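Local coordinates for surface glycoprotein (Trypanosoma brucei, PDB 5KLH) that forms the bilobed ectodomain of an insect-stage transmembrane surface antigen and may act as a sensor, at residues Arg11-Phe21 with Val47-Val56; Ser156-Ser164 with Ser173-Tyr181. All coordinates share one frame; numbering follows the deposited sequence.

Interaction 1 of 2, residues Arg11-Phe21 with Val47-Val56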
loop_
_atom_site.group_PDB
_atom_site.type_symbol
_atom_site.label_atom_id
_atom_site.label_comp_id
_atom_site.label_asym_id
_atom_site.label_seq_id
_atom_site.Cartn_x
_atom_site.Cartn_y
_atom_site.Cartn_z
ATOM N N ARG A 11 -6.075 -4.877 19.872
ATOM C CA ARG A 11 -4.699 -4.390 19.807
ATOM C C ARG A 11 -3.684 -5.474 20.162
ATOM O O ARG A 11 -2.477 -5.259 20.078
ATOM C CB ARG A 11 -4.526 -3.177 20.736
ATOM C CG ARG A 11 -5.420 -2.008 20.372
ATOM C CD ARG A 11 -5.073 -0.763 21.181
ATOM N NE ARG A 11 -5.080 -1.030 22.616
ATOM C CZ ARG A 11 -5.017 -0.089 23.554
ATOM N NH1 ARG A 11 -4.949 1.189 23.208
ATOM N NH2 ARG A 11 -5.031 -0.428 24.837
ATOM N N ASP A 12 -4.169 -6.647 20.545
ATOM C CA ASP A 12 -3.283 -7.706 21.020
ATOM C C ASP A 12 -2.302 -8.197 19.950
ATOM O O ASP A 12 -1.104 -8.352 20.222
ATOM C CB ASP A 12 -4.119 -8.872 21.557
ATOM C CG ASP A 12 -3.267 -10.017 22.078
ATOM O OD1 ASP A 12 -2.829 -9.958 23.246
ATOM O OD2 ASP A 12 -3.052 -10.985 21.319
ATOM N N ASN A 13 -2.806 -8.450 18.744
ATOM C CA ASN A 13 -1.950 -8.869 17.631
ATOM C C ASN A 13 -0.851 -7.838 17.374
ATOM O O ASN A 13 0.315 -8.191 17.178
ATOM C CB ASN A 13 -2.789 -9.101 16.362
ATOM C CG ASN A 13 -1.946 -9.504 15.161
ATOM O OD1 ASN A 13 -1.196 -8.691 14.620
ATOM N ND2 ASN A 13 -2.086 -10.756 14.721
ATOM N N PHE A 14 -1.227 -6.564 17.367
ATOM C CA PHE A 14 -0.239 -5.512 17.179
ATOM C C PHE A 14 0.814 -5.504 18.288
ATOM O O PHE A 14 2.008 -5.424 18.002
ATOM C CB PHE A 14 -0.911 -4.150 17.088
ATOM C CG PHE A 14 0.059 -3.028 16.942
ATOM C CD1 PHE A 14 0.834 -2.912 15.796
ATOM C CD2 PHE A 14 0.222 -2.097 17.952
ATOM C CE1 PHE A 14 1.742 -1.885 15.658
ATOM C CE2 PHE A 14 1.129 -1.070 17.819
ATOM C CZ PHE A 14 1.894 -0.965 16.669
ATOM N N LYS A 15 0.377 -5.586 19.548
ATOM C CA LYS A 15 1.313 -5.613 20.676
ATOM C C LYS A 15 2.282 -6.782 20.587
ATOM O O LYS A 15 3.465 -6.648 20.903
ATOM C CB LYS A 15 0.550 -5.662 22.015
ATOM C CG LYS A 15 -0.139 -4.360 22.354
ATOM C CD LYS A 15 -1.133 -4.490 23.533
ATOM C CE LYS A 15 -0.462 -4.974 24.804
ATOM N NZ LYS A 15 -1.436 -5.047 25.931
ATOM N N LYS A 16 1.793 -7.934 20.137
ATOM C CA LYS A 16 2.657 -9.083 20.039
ATOM C C LYS A 16 3.726 -8.857 18.973
ATOM O O LYS A 16 4.868 -9.249 19.159
ATOM C CB LYS A 16 1.827 -10.342 19.769
ATOM C CG LYS A 16 1.070 -10.789 21.022
ATOM C CD LYS A 16 0.082 -11.916 20.752
ATOM C CE LYS A 16 -0.411 -12.530 22.063
ATOM N NZ LYS A 16 -1.565 -13.448 21.853
ATOM N N ALA A 17 3.349 -8.199 17.881
ATOM C CA ALA A 17 4.296 -7.878 16.815
ATOM C C ALA A 17 5.371 -6.913 17.313
ATOM O O ALA A 17 6.554 -7.061 16.993
ATOM C CB ALA A 17 3.564 -7.284 15.606
ATOM N N VAL A 18 4.957 -5.935 18.106
ATOM C CA VAL A 18 5.886 -4.957 18.653
ATOM C C VAL A 18 6.898 -5.652 19.566
ATOM O O VAL A 18 8.096 -5.398 19.492
ATOM C CB VAL A 18 5.124 -3.864 19.415
ATOM C CG1 VAL A 18 6.083 -2.967 20.184
ATOM C CG2 VAL A 18 4.304 -3.037 18.439
ATOM N N SER A 19 6.401 -6.556 20.404
ATOM C CA SER A 19 7.258 -7.303 21.323
ATOM C C SER A 19 8.253 -8.198 20.606
ATOM O O SER A 19 9.386 -8.370 21.059
ATOM C CB SER A 19 6.410 -8.152 22.262
ATOM O OG SER A 19 5.558 -7.321 23.024
ATOM N N ALA A 20 7.817 -8.782 19.496
ATOM C CA ALA A 20 8.656 -9.683 18.708
ATOM C C ALA A 20 9.657 -8.970 17.793
ATOM O O ALA A 20 10.590 -9.604 17.302
ATOM C CB ALA A 20 7.781 -10.597 17.880
ATOM N N PHE A 21 9.468 -7.666 17.573
ATOM C CA PHE A 21 10.287 -6.914 16.623
ATOM C C PHE A 21 11.722 -6.773 17.116
ATOM O O PHE A 21 11.971 -6.235 18.203
ATOM C CB PHE A 21 9.662 -5.531 16.371
ATOM C CG PHE A 21 10.425 -4.659 15.398
ATOM C CD1 PHE A 21 10.738 -5.107 14.119
ATOM C CD2 PHE A 21 10.774 -3.363 15.754
ATOM C CE1 PHE A 21 11.413 -4.274 13.223
ATOM C CE2 PHE A 21 11.445 -2.531 14.868
ATOM C CZ PHE A 21 11.772 -2.985 13.608
ATOM N N VAL A 47 1.170 5.561 18.681
ATOM C CA VAL A 47 -0.106 4.858 18.714
ATOM C C VAL A 47 -0.840 5.147 20.012
ATOM O O VAL A 47 -0.334 4.846 21.086
ATOM C CB VAL A 47 0.093 3.340 18.567
ATOM C CG1 VAL A 47 -1.240 2.626 18.483
ATOM C CG2 VAL A 47 0.927 3.041 17.330
ATOM N N ALA A 48 -2.031 5.724 19.899
ATOM C CA ALA A 48 -2.816 6.112 21.067
ATOM C C ALA A 48 -2.980 4.953 22.041
ATOM O O ALA A 48 -3.452 3.870 21.665
ATOM C CB ALA A 48 -4.171 6.637 20.638
ATOM N N GLY A 49 -2.565 5.173 23.283
ATOM C CA GLY A 49 -2.706 4.160 24.307
ATOM C C GLY A 49 -1.522 3.229 24.413
ATOM O O GLY A 49 -1.374 2.533 25.412
ATOM N N LEU A 50 -0.663 3.229 23.395
ATOM C CA LEU A 50 0.473 2.319 23.384
ATOM C C LEU A 50 1.798 3.068 23.313
ATOM O O LEU A 50 2.851 2.476 23.531
ATOM C CB LEU A 50 0.357 1.339 22.204
ATOM C CG LEU A 50 -0.836 0.374 22.253
ATOM C CD1 LEU A 50 -0.855 -0.527 21.021
ATOM C CD2 LEU A 50 -0.793 -0.465 23.513
ATOM N N GLY A 51 1.740 4.363 22.998
ATOM C CA GLY A 51 2.917 5.222 23.060
ATOM C C GLY A 51 3.766 5.210 21.803
ATOM O O GLY A 51 3.272 4.931 20.710
ATOM N N SER A 52 5.049 5.514 21.963
ATOM C CA SER A 52 5.979 5.568 20.833
ATOM C C SER A 52 6.533 4.183 20.512
ATOM O O SER A 52 7.035 3.486 21.398
ATOM C CB SER A 52 7.116 6.545 21.134
ATOM O OG SER A 52 6.635 7.880 21.119
ATOM N N ILE A 53 6.444 3.801 19.236
ATOM C CA ILE A 53 6.756 2.444 18.781
ATOM C C ILE A 53 7.858 2.497 17.733
ATOM O O ILE A 53 7.724 3.239 16.767
ATOM C CB ILE A 53 5.517 1.766 18.154
ATOM C CG1 ILE A 53 4.286 1.885 19.066
ATOM C CG2 ILE A 53 5.817 0.318 17.774
ATOM C CD1 ILE A 53 4.408 1.143 20.357
ATOM N N PRO A 54 8.946 1.739 17.924
ATOM C CA PRO A 54 10.052 1.788 16.956
ATOM C C PRO A 54 9.693 1.167 15.614
ATOM O O PRO A 54 8.894 0.234 15.534
ATOM C CB PRO A 54 11.161 0.978 17.633
ATOM C CG PRO A 54 10.447 0.054 18.532
ATOM C CD PRO A 54 9.212 0.782 19.009
ATOM N N SER A 55 10.319 1.689 14.566
ATOM C CA SER A 55 10.130 1.190 13.208
ATOM C C SER A 55 11.433 1.498 12.504
ATOM O O SER A 55 12.010 2.565 12.720
ATOM C CB SER A 55 8.933 1.866 12.526
ATOM O OG SER A 55 8.880 1.587 11.128
ATOM N N VAL A 56 11.914 0.565 11.689
ATOM C CA VAL A 56 13.219 0.725 11.075
ATOM C C VAL A 56 13.136 0.331 9.608
ATOM O O VAL A 56 12.610 -0.732 9.280
ATOM C CB VAL A 56 14.293 -0.138 11.776
ATOM C CG1 VAL A 56 15.632 0.042 11.082
ATOM C CG2 VAL A 56 14.409 0.241 13.239
HETATM O O HOH W 1 -5.249 2.733 20.114
#

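Interaction 2 of 2, residues Ser156-Ser164 with Ser173-Tyr181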
loop_
_atom_site.group_PDB
_atom_site.type_symbol
_atom_site.label_atom_id
_atom_site.label_comp_id
_atom_site.label_asym_id
_atom_site.label_seq_id
_atom_site.Cartn_x
_atom_site.Cartn_y
_atom_site.Cartn_z
ATOM N N SER A 156 5.384 8.367 -5.989
ATOM C CA SER A 156 6.213 9.296 -5.231
ATOM C C SER A 156 7.017 8.569 -4.161
ATOM O O SER A 156 8.153 8.933 -3.873
ATOM C CB SER A 156 5.348 10.365 -4.591
ATOM O OG SER A 156 6.144 11.247 -3.823
ATOM N N LYS A 157 6.392 7.565 -3.555
ATOM C CA LYS A 157 7.015 6.794 -2.485
ATOM C C LYS A 157 6.725 5.325 -2.752
ATOM O O LYS A 157 5.568 4.932 -2.829
ATOM C CB LYS A 157 6.481 7.237 -1.115
ATOM C CG LYS A 157 7.290 6.720 0.060
ATOM C CD LYS A 157 6.942 7.448 1.365
ATOM C CE LYS A 157 7.020 8.965 1.212
ATOM N NZ LYS A 157 6.647 9.680 2.471
ATOM N N LEU A 158 7.780 4.524 -2.902
ATOM C CA LEU A 158 7.635 3.112 -3.180
ATOM C C LEU A 158 8.022 2.340 -1.928
ATOM O O LEU A 158 9.123 2.527 -1.425
ATOM C CB LEU A 158 8.520 2.716 -4.362
ATOM C CG LEU A 158 8.511 1.232 -4.733
ATOM C CD1 LEU A 158 7.204 0.877 -5.387
ATOM C CD2 LEU A 158 9.676 0.916 -5.650
ATOM N N TYR A 159 7.106 1.528 -1.404
ATOM C CA TYR A 159 7.357 0.734 -0.195
ATOM C C TYR A 159 7.625 -0.714 -0.538
ATOM O O TYR A 159 6.786 -1.355 -1.174
ATOM C CB TYR A 159 6.154 0.789 0.751
ATOM C CG TYR A 159 5.747 2.165 1.205
ATOM C CD1 TYR A 159 5.028 3.014 0.363
ATOM C CD2 TYR A 159 6.034 2.600 2.485
ATOM C CE1 TYR A 159 4.633 4.270 0.792
ATOM C CE2 TYR A 159 5.638 3.853 2.921
ATOM C CZ TYR A 159 4.936 4.676 2.065
ATOM O OH TYR A 159 4.530 5.917 2.493
ATOM N N LEU A 160 8.764 -1.248 -0.100
ATOM C CA LEU A 160 9.122 -2.627 -0.400
ATOM C C LEU A 160 9.275 -3.389 0.900
ATOM O O LEU A 160 9.548 -2.778 1.933
ATOM C CB LEU A 160 10.418 -2.688 -1.216
ATOM C CG LEU A 160 10.415 -1.879 -2.511
ATOM C CD1 LEU A 160 11.793 -1.873 -3.181
ATOM C CD2 LEU A 160 9.391 -2.461 -3.463
ATOM N N VAL A 161 9.082 -4.706 0.855
ATOM C CA VAL A 161 9.168 -5.521 2.068
ATOM C C VAL A 161 10.045 -6.750 1.876
ATOM O O VAL A 161 9.931 -7.474 0.875
ATOM C CB VAL A 161 7.750 -5.954 2.542
ATOM C CG1 VAL A 161 7.805 -6.672 3.876
ATOM C CG2 VAL A 161 6.833 -4.749 2.666
ATOM N N ALA A 162 10.934 -6.967 2.840
ATOM C CA ALA A 162 11.748 -8.185 2.876
ATOM C C ALA A 162 11.324 -9.085 4.023
ATOM O O ALA A 162 10.966 -8.606 5.097
ATOM C CB ALA A 162 13.231 -7.841 3.009
ATOM N N ALA A 163 11.388 -10.390 3.784
ATOM C CA ALA A 163 11.099 -11.428 4.774
ATOM C C ALA A 163 12.354 -12.221 5.117
ATOM O O ALA A 163 13.235 -12.395 4.270
ATOM C CB ALA A 163 10.041 -12.371 4.249
ATOM N N SER A 164 12.433 -12.717 6.343
ATOM C CA SER A 164 13.514 -13.638 6.697
ATOM C C SER A 164 13.512 -14.863 5.792
ATOM O O SER A 164 12.454 -15.381 5.439
ATOM C CB SER A 164 13.389 -14.093 8.150
ATOM O OG SER A 164 13.453 -12.991 9.025
ATOM N N SER A 173 9.675 -10.242 0.306
ATOM C CA SER A 173 8.453 -10.830 0.833
ATOM C C SER A 173 7.574 -11.379 -0.278
ATOM O O SER A 173 7.434 -10.774 -1.353
ATOM C CB SER A 173 7.674 -9.803 1.664
ATOM O OG SER A 173 6.483 -10.368 2.181
ATOM N N THR A 174 7.001 -12.541 0.005
ATOM C CA THR A 174 5.975 -13.163 -0.808
ATOM C C THR A 174 4.612 -12.541 -0.538
ATOM O O THR A 174 3.849 -12.247 -1.460
ATOM C CB THR A 174 5.897 -14.676 -0.522
ATOM O OG1 THR A 174 7.154 -15.283 -0.835
ATOM C CG2 THR A 174 4.805 -15.313 -1.342
ATOM N N GLN A 175 4.313 -12.318 0.735
ATOM C CA GLN A 175 2.975 -11.911 1.123
ATOM C C GLN A 175 2.771 -10.399 0.993
ATOM O O GLN A 175 1.690 -9.930 0.623
ATOM C CB GLN A 175 2.687 -12.355 2.552
ATOM C CG GLN A 175 1.221 -12.249 2.925
ATOM C CD GLN A 175 0.349 -13.036 1.969
ATOM O OE1 GLN A 175 0.461 -14.248 1.883
ATOM N NE2 GLN A 175 -0.507 -12.339 1.218
ATOM N N TYR A 176 3.803 -9.625 1.286
ATOM C CA TYR A 176 3.643 -8.173 1.253
ATOM C C TYR A 176 4.340 -7.570 0.051
ATOM O O TYR A 176 5.571 -7.582 -0.021
ATOM C CB TYR A 176 4.190 -7.550 2.542
ATOM C CG TYR A 176 3.440 -7.949 3.789
ATOM C CD1 TYR A 176 3.806 -9.082 4.517
ATOM C CD2 TYR A 176 2.360 -7.203 4.235
ATOM C CE1 TYR A 176 3.106 -9.442 5.652
ATOM C CE2 TYR A 176 1.659 -7.564 5.366
ATOM C CZ TYR A 176 2.045 -8.675 6.069
ATOM O OH TYR A 176 1.353 -9.044 7.192
ATOM N N GLN A 177 3.564 -7.033 -0.892
ATOM C CA GLN A 177 4.134 -6.388 -2.068
ATOM C C GLN A 177 4.271 -4.893 -1.807
ATOM O O GLN A 177 4.817 -4.158 -2.620
ATOM C CB GLN A 177 3.279 -6.646 -3.313
ATOM C CG GLN A 177 3.389 -8.076 -3.892
ATOM C CD GLN A 177 2.163 -8.930 -3.603
ATOM O OE1 GLN A 177 1.330 -8.577 -2.772
ATOM N NE2 GLN A 177 2.043 -10.055 -4.298
ATOM N N SER A 178 3.719 -4.452 -0.679
ATOM C CA SER A 178 3.940 -3.105 -0.165
ATOM C C SER A 178 3.863 -3.140 1.350
ATOM O O SER A 178 3.244 -4.052 1.920
ATOM C CB SER A 178 2.904 -2.121 -0.735
ATOM O OG SER A 178 3.037 -0.836 -0.122
ATOM N N ALA A 179 4.488 -2.157 2.000
ATOM C CA ALA A 179 4.330 -2.011 3.445
ATOM C C ALA A 179 3.022 -1.332 3.796
ATOM O O ALA A 179 2.585 -1.398 4.946
ATOM C CB ALA A 179 5.499 -1.225 4.049
ATOM N N LEU A 180 2.403 -0.652 2.824
ATOM C CA LEU A 180 1.133 0.032 3.072
ATOM C C LEU A 180 -0.083 -0.866 2.847
ATOM O O LEU A 180 -0.142 -1.591 1.869
ATOM C CB LEU A 180 0.991 1.261 2.170
ATOM C CG LEU A 180 1.835 2.508 2.374
ATOM C CD1 LEU A 180 1.367 3.544 1.367
ATOM C CD2 LEU A 180 1.641 3.034 3.782
ATOM N N TYR A 181 -1.059 -0.804 3.747
ATOM C CA TYR A 181 -2.344 -1.463 3.536
ATOM C C TYR A 181 -2.918 -0.989 2.200
ATOM O O TYR A 181 -2.860 0.206 1.923
ATOM C CB TYR A 181 -3.284 -1.107 4.681
ATOM C CG TYR A 181 -4.576 -1.874 4.741
ATOM C CD1 TYR A 181 -4.647 -3.070 5.420
ATOM C CD2 TYR A 181 -5.729 -1.373 4.169
ATOM C CE1 TYR A 181 -5.832 -3.765 5.515
ATOM C CE2 TYR A 181 -6.925 -2.057 4.263
ATOM C CZ TYR A 181 -6.963 -3.260 4.929
ATOM O OH TYR A 181 -8.142 -3.960 5.030
HETATM O O HOH W 2 7.706 -6.039 -1.336
#

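Interaction 1 of 2, residues Arg11-Phe21 with Val47-Val56
L50 reaches from the turn 47-51 to F14 and K15 of helix 12-20. Its CB points at the helix, and CG lies anti to its own carbonyl carbon (chi1 -64°), beside the backbone N. This rotation carries both methyls to the helix. CD1 meets the rim of the F14 ring close to the ring plane, 3.6 Å from F14 CD2. CD2 turns to K15 and lies 4.0 Å from K15 CD, where the two side chains cross at about a right angle. CD2 also lies over one face of the R11 guanidinium. The turn joins two antiparallel strands, 36-47 and 51-63. It holds a classic beta bulge, with L50 and G51 both facing V47, and V47 O accepts from both backbone N atoms. A water donates to A48 O at 2.6 Å and accepts a weak hydrogen bond from R11 NH1. Further along, V18 CG2 packs on I53 CG2 at 3.7 Å. V18 CG2 also lies over one face of the F14 ring, toward its rim. Just past the helix, the F21 ring meets the strand obliquely, with CZ 4.2 Å from V56 CG2. Helix 208-215 adds L212 against F14 and P208 against both F21 and I53.

Interaction 2 of 2, residues Ser156-Ser164 with Ser173-Tyr181
Y159 and L180 meet ring face to branch point. L180 CG sits almost centrally over the Y159 ring, 3.7 Å from the centroid and 12° off the normal, a CH-pi contact. L180 CD1 lies above the same face, displaced toward the rim, 3.4 Å from Y159 CE1. With CG anti to the carbonyl carbon (chi1 -58°), the Y159 ring swings to where L180 can cover its face. Nearer the backbone, Y159 CB packs on A179 CB. V161 points the same way from the strand, and its two methyls part company. CG1 turns to S173 CB and Y176 CB. CG2 lies against the backbone at S178 and A179 and touches A179 CB at 4.0 Å. The side chains of V161 and Y176 pass at a slant, touching through Y176 CB, while the Y176 ring leads away, its OH hydrogen-bonded to R214 and the ring edge-to-face with F183.

The loop 173-181 runs beside the end of strand 145-164 without forming a strand of its own. One direct backbone hydrogen bond joins them, S173 N to V161 O, 2.8 Å long and nearly straight at 169°. A water bridges V161 N to Y176 O. S178 CA adds a CA-H...O contact to Y159 O.

The serine hydroxyls tie the loop to itself. S173 OG accepts from Y176 N in an ST motif and also bonds E205. S178 OG accepts from L180 N at 3.0 Å in an ST turn and also bonds S187 O. Helix 208-215 packs over this region, with I210 on V161, Y176 and A179. The contact relies mainly on apolar packing; the serine bonds probably help hold the loop's bends. A179 N is buried with no partner in the model, which probably costs some stability.

Interaction 1 closes before interaction 2 opens along the chain. Their centres lie 19 Å apart, and their nearest atoms are about 8 Å apart, so they do not touch. Both reach the same mixed sheet. Interaction 1 sets helix 12-20 on strand 51-63, toward the periphery of the chain. Interaction 2 lays a loop along strand 145-164, nearer the centre. Strand 197-204 lies between these two strands, antiparallel to 51-63 and parallel to 145-164. Helix 208-215 packs on both contacts. The N-terminal helix and the loop 173-181 are thus joined through one sheet and one later helix within the bilobed ectodomain.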